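Local coordinates for protein peptidoglycan-N-acetylglucosamine deacetylase BC_1974 (PDB 5N1P) that removes the acetyl group from N-acetylglucosamine residues of peptidoglycan by metal-dependent hydrolysis, working with zinc, cobalt or nickel, at residues 27-31 with 187-191; 146-150 with 174-178. One frame throughout, in Å; residues are numbered along the deposited sequence.

Interaction 1. Residues 27-31 with 187-191; sequences DAKAT and FEAYH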
loop_
_atom_site.group_PDB
_atom_site.type_symbol
_atom_site.label_atom_id
_atom_site.label_comp_id
_atom_site.label_asym_id
_atom_site.label_seq_id
_atom_site.Cartn_x
_atom_site.Cartn_y
_atom_site.Cartn_z
ATOM N N ASP A 27 14.730 3.784 10.210
ATOM C CA ASP A 27 15.308 2.896 9.200
ATOM C C ASP A 27 14.335 1.800 8.778
ATOM O O ASP A 27 14.699 0.629 8.669
ATOM C CB ASP A 27 16.615 2.282 9.709
ATOM C CG ASP A 27 17.705 3.320 9.904
ATOM O OD1 ASP A 27 18.056 4.005 8.919
ATOM O OD2 ASP A 27 18.210 3.456 11.040
ATOM N N ALA A 28 13.087 2.194 8.558
ATOM C CA ALA A 28 12.056 1.273 8.116
ATOM C C ALA A 28 11.782 1.499 6.637
ATOM O O ALA A 28 11.826 2.634 6.171
ATOM C CB ALA A 28 10.787 1.466 8.920
ATOM N N LYS A 29 11.520 0.418 5.908
ATOM C CA LYS A 29 11.167 0.502 4.493
ATOM C C LYS A 29 9.716 0.064 4.357
ATOM O O LYS A 29 9.258 -0.818 5.079
ATOM C CB LYS A 29 12.087 -0.370 3.636
ATOM C CG LYS A 29 13.574 -0.010 3.713
ATOM C CD LYS A 29 13.826 1.435 3.321
ATOM C CE LYS A 29 15.310 1.674 3.010
ATOM N NZ LYS A 29 16.161 1.552 4.222
ATOM N N ALA A 30 8.984 0.686 3.443
ATOM C CA ALA A 30 7.557 0.447 3.327
ATOM C C ALA A 30 7.148 0.387 1.867
ATOM O O ALA A 30 8.000 0.457 0.971
ATOM C CB ALA A 30 6.785 1.543 4.055
ATOM N N THR A 31 5.842 0.252 1.638
ATOM C CA THR A 31 5.298 0.075 0.293
ATOM C C THR A 31 4.173 1.079 0.097
ATOM O O THR A 31 3.348 1.253 0.984
ATOM C CB THR A 31 4.795 -1.372 0.116
ATOM O OG1 THR A 31 5.904 -2.273 0.277
ATOM C CG2 THR A 31 4.145 -1.591 -1.248
ATOM N N PHE A 187 11.042 -4.308 9.308
ATOM C CA PHE A 187 10.189 -3.582 8.371
ATOM C C PHE A 187 10.797 -3.483 6.985
ATOM O O PHE A 187 11.765 -2.751 6.767
ATOM C CB PHE A 187 9.892 -2.188 8.909
ATOM C CG PHE A 187 8.950 -2.193 10.071
ATOM C CD1 PHE A 187 7.579 -2.146 9.861
ATOM C CD2 PHE A 187 9.425 -2.273 11.366
ATOM C CE1 PHE A 187 6.702 -2.163 10.922
ATOM C CE2 PHE A 187 8.555 -2.290 12.431
ATOM C CZ PHE A 187 7.191 -2.235 12.208
ATOM N N GLU A 188 10.213 -4.219 6.042
ATOM C CA GLU A 188 10.737 -4.240 4.686
ATOM C C GLU A 188 9.725 -3.743 3.682
ATOM O O GLU A 188 8.511 -3.795 3.908
ATOM C CB GLU A 188 11.178 -5.645 4.281
ATOM C CG GLU A 188 12.410 -6.149 5.023
ATOM C CD GLU A 188 13.043 -7.338 4.331
ATOM O OE1 GLU A 188 12.290 -8.216 3.860
ATOM O OE2 GLU A 188 14.290 -7.396 4.261
ATOM N N ALA A 189 10.248 -3.255 2.568
ATOM C CA ALA A 189 9.405 -2.947 1.423
ATOM C C ALA A 189 9.105 -4.226 0.663
ATOM O O ALA A 189 9.806 -5.221 0.798
ATOM C CB ALA A 189 10.079 -1.953 0.508
ATOM N N TYR A 190 8.067 -4.185 -0.155
ATOM C CA TYR A 190 7.851 -5.227 -1.135
ATOM C C TYR A 190 8.996 -5.288 -2.108
ATOM O O TYR A 190 9.563 -4.280 -2.487
ATOM C CB TYR A 190 6.540 -5.004 -1.888
ATOM C CG TYR A 190 6.276 -5.988 -3.005
ATOM C CD1 TYR A 190 5.661 -7.213 -2.745
ATOM C CD2 TYR A 190 6.606 -5.683 -4.330
ATOM C CE1 TYR A 190 5.403 -8.117 -3.770
ATOM C CE2 TYR A 190 6.356 -6.576 -5.354
ATOM C CZ TYR A 190 5.741 -7.790 -5.068
ATOM O OH TYR A 190 5.502 -8.646 -6.126
ATOM N N HIS A 191 9.261 -6.505 -2.558
ATOM C CA HIS A 191 10.364 -6.878 -3.446
ATOM C C HIS A 191 9.872 -7.794 -4.584
ATOM O O HIS A 191 9.425 -8.908 -4.325
ATOM C CB HIS A 191 11.368 -7.458 -2.483
ATOM C CG HIS A 191 12.204 -6.432 -1.792
ATOM N ND1 HIS A 191 11.801 -5.735 -0.671
ATOM C CD2 HIS A 191 13.551 -6.317 -1.828
ATOM C CE1 HIS A 191 12.822 -5.038 -0.198
ATOM N NE2 HIS A 191 13.906 -5.391 -0.884
HETATM O O HOH W 1 6.066 -2.796 2.942
#
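In the NodB deacetylase fold, the loop that leads from helix 16-25 into strand 31-34 runs beside the chain leaving strand 185-187, the two heading the same way within 27°. A Schellman motif ends the helix: Asp27, with positive phi, lets Ala28 N reach back to Leu23 O, and the chain then extends. Its first link across is Lys29 N to Phe187 O, a long but straight hydrogen bond of 3.3 Å. Further on, Thr31 directs its side chain across, and OG1 accepts a 2.9 Å bond from Tyr190 N. Between these two bonds no direct one forms: Lys29 O and Glu188 O, both acceptors, lie 3.3 Å apart, and water 1 bridges Glu188 O (2.8 Å) and Thr31 OG1 (2.7 Å). Ala28 CB packs on Phe187 CB at 3.8 Å, and Lys29 CB lies 4.0 Å from Ala189 CB, while the ring of Phe187 continues to helix 167-182. The Tyr190 side chain leaves the contact: its OH hydrogen-bonds to His195 ND1 and its ring is edge-to-face with Tyr55 and Trp122. Thr31 also shares backbone hydrogen bonds with Leu6 and Phe8 of strand 2-9, and its side chain lies about 7 Å from that of Asp9, the probable proton acceptor. Thus at Thr31 a side-chain hydroxyl and a water, rather than paired main chains, hold the departing chain to the start of strand 31-34.

Interaction 2. Residues 146-150 with 174-178; sequences AQNVL and PAILK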
loop_
_atom_site.group_PDB
_atom_site.type_symbol
_atom_site.label_atom_id
_atom_site.label_comp_id
_atom_site.label_asym_id
_atom_site.label_seq_id
_atom_site.Cartn_x
_atom_site.Cartn_y
_atom_site.Cartn_z
ATOM N N ALA A 146 -2.745 2.315 16.256
ATOM C CA ALA A 146 -1.583 1.520 16.597
ATOM C C ALA A 146 -2.010 0.237 17.317
ATOM O O ALA A 146 -1.514 -0.844 17.001
ATOM C CB ALA A 146 -0.609 2.326 17.441
ATOM N N GLN A 147 -2.952 0.329 18.254
ATOM C CA GLN A 147 -3.369 -0.889 18.946
ATOM C C GLN A 147 -4.160 -1.812 18.013
ATOM O O GLN A 147 -4.120 -3.027 18.182
ATOM C CB GLN A 147 -4.182 -0.582 20.212
ATOM C CG GLN A 147 -5.493 0.142 20.001
ATOM C CD GLN A 147 -6.480 -0.119 21.125
ATOM O OE1 GLN A 147 -6.487 -1.198 21.714
ATOM N NE2 GLN A 147 -7.288 0.879 21.454
ATOM N N ASN A 148 -4.866 -1.253 17.032
ATOM C CA ASN A 148 -5.558 -2.091 16.049
ATOM C C ASN A 148 -4.564 -2.959 15.307
ATOM O O ASN A 148 -4.783 -4.153 15.112
ATOM C CB ASN A 148 -6.345 -1.256 15.045
ATOM C CG ASN A 148 -7.558 -0.578 15.654
ATOM O OD1 ASN A 148 -7.983 -0.891 16.774
ATOM N ND2 ASN A 148 -8.127 0.366 14.908
ATOM N N VAL A 149 -3.459 -2.348 14.898
ATOM C CA VAL A 149 -2.409 -3.069 14.198
ATOM C C VAL A 149 -1.668 -4.042 15.111
ATOM O O VAL A 149 -1.536 -5.224 14.779
ATOM C CB VAL A 149 -1.397 -2.103 13.572
ATOM C CG1 VAL A 149 -0.217 -2.875 12.981
ATOM C CG2 VAL A 149 -2.079 -1.280 12.501
ATOM N N LEU A 150 -1.204 -3.546 16.260
ATOM C CA LEU A 150 -0.291 -4.303 17.118
ATOM C C LEU A 150 -0.869 -5.616 17.618
ATOM O O LEU A 150 -0.148 -6.609 17.750
ATOM C CB LEU A 150 0.146 -3.454 18.320
ATOM C CG LEU A 150 1.055 -2.282 17.946
ATOM C CD1 LEU A 150 1.388 -1.421 19.165
ATOM C CD2 LEU A 150 2.312 -2.779 17.260
ATOM N N PRO A 174 4.934 5.849 14.299
ATOM C CA PRO A 174 5.977 5.594 15.305
ATOM C C PRO A 174 5.606 4.509 16.331
ATOM O O PRO A 174 6.443 3.652 16.619
ATOM C CB PRO A 174 6.141 6.955 15.996
ATOM C CG PRO A 174 5.789 7.929 14.940
ATOM C CD PRO A 174 4.650 7.291 14.173
ATOM N N ALA A 175 4.379 4.524 16.844
ATOM C CA ALA A 175 3.959 3.521 17.829
ATOM C C ALA A 175 3.828 2.127 17.215
ATOM O O ALA A 175 4.035 1.118 17.894
ATOM C CB ALA A 175 2.651 3.930 18.475
ATOM N N ILE A 176 3.457 2.074 15.938
ATOM C CA ILE A 176 3.369 0.803 15.241
ATOM C C ILE A 176 4.760 0.213 15.059
ATOM O O ILE A 176 4.972 -0.981 15.277
ATOM C CB ILE A 176 2.689 0.956 13.865
ATOM C CG1 ILE A 176 1.195 1.229 14.034
ATOM C CG2 ILE A 176 2.899 -0.294 13.016
ATOM C CD1 ILE A 176 0.525 1.674 12.748
ATOM N N LEU A 177 5.706 1.054 14.649
ATOM C CA LEU A 177 7.079 0.610 14.441
ATOM C C LEU A 177 7.666 0.067 15.744
ATOM O O LEU A 177 8.199 -1.042 15.776
ATOM C CB LEU A 177 7.938 1.752 13.894
ATOM C CG LEU A 177 7.590 2.199 12.468
ATOM C CD1 LEU A 177 8.365 3.443 12.060
ATOM C CD2 LEU A 177 7.854 1.083 11.485
ATOM N N LYS A 178 7.540 0.844 16.817
ATOM C CA LYS A 178 8.021 0.428 18.133
ATOM C C LYS A 178 7.374 -0.874 18.593
ATOM O O LYS A 178 8.055 -1.805 19.025
ATOM C CB LYS A 178 7.756 1.531 19.157
ATOM C CG LYS A 178 8.280 1.219 20.550
ATOM C CD LYS A 178 7.971 2.348 21.514
ATOM C CE LYS A 178 8.678 2.136 22.847
ATOM N NZ LYS A 178 8.331 3.203 23.823
#
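Two neighbouring helices on the outside of the sheet, 138-152 and 167-182, pack here through small and branched aliphatic side chains, with no hydrogen bond between the segments. Their local axes approach to 9.1 Å and run nearly the same way, crossing at -26°. The approach is tightest at Ala146, where Ala146 CA lies 5.2 Å from Ile176 CA: a methyl side chain lets the backbones come this near. Ala146 CB meets Ala175 CB at 3.8 Å, and Ala146 CA sits 3.8 Å from Ile176 CG1. One turn on, Val149 CG2 touches Ile176 CD1 at 3.9 Å, so that Ile176, which has the largest covered area of the ten residues, reaches both Ala146 and Val149. The parallel course follows from the topology: strand 157-163 lies between the helices in sequence, and this helix-strand-helix run belongs to the alternating beta/alpha pattern of the NodB deacetylase fold. Beneath the pair, Val149 rests on Ile160 and Ile176 on Met162, both of strand 157-163, while Ile176 also touches Leu6 of strand 2-9. Leu150 extends the interface along the helices, its CD1 3.9 Å from Ala175 O and its CD2 3.8 Å from Ile176 O, methyl groups lying over main-chain carbonyls. On another face of helix 138-152, Asn148 ND2 hydrogen-bonds to Ser128 O and to Tyr133 OH, joining the helix to the preceding loop.

Overall arrangement
The two contacts have centres 16 Å apart, and interaction 2 is nested along the chain within the loop closed by interaction 1. Helix 167-182 connects them: Ile176 carries the packing against helix 138-152, while the next residue, Leu177, sends CD2 the other way, to 3.5 Å from Phe187 CZ and 3.9 Å from Ala28 CB. Strand 2-9 is shared too, pairing with strands 31-34, 157-163 and 185-187 and lending Leu6 to the layer under the helix. Interaction 1 joins the loop entering strand 31-34 to the chain leaving strand 185-187; interaction 2 packs helix 138-152, on strand 157-163, against helix 167-182, which reaches strand 2-9. Both touch the strand ending in Asp9, the probable proton acceptor.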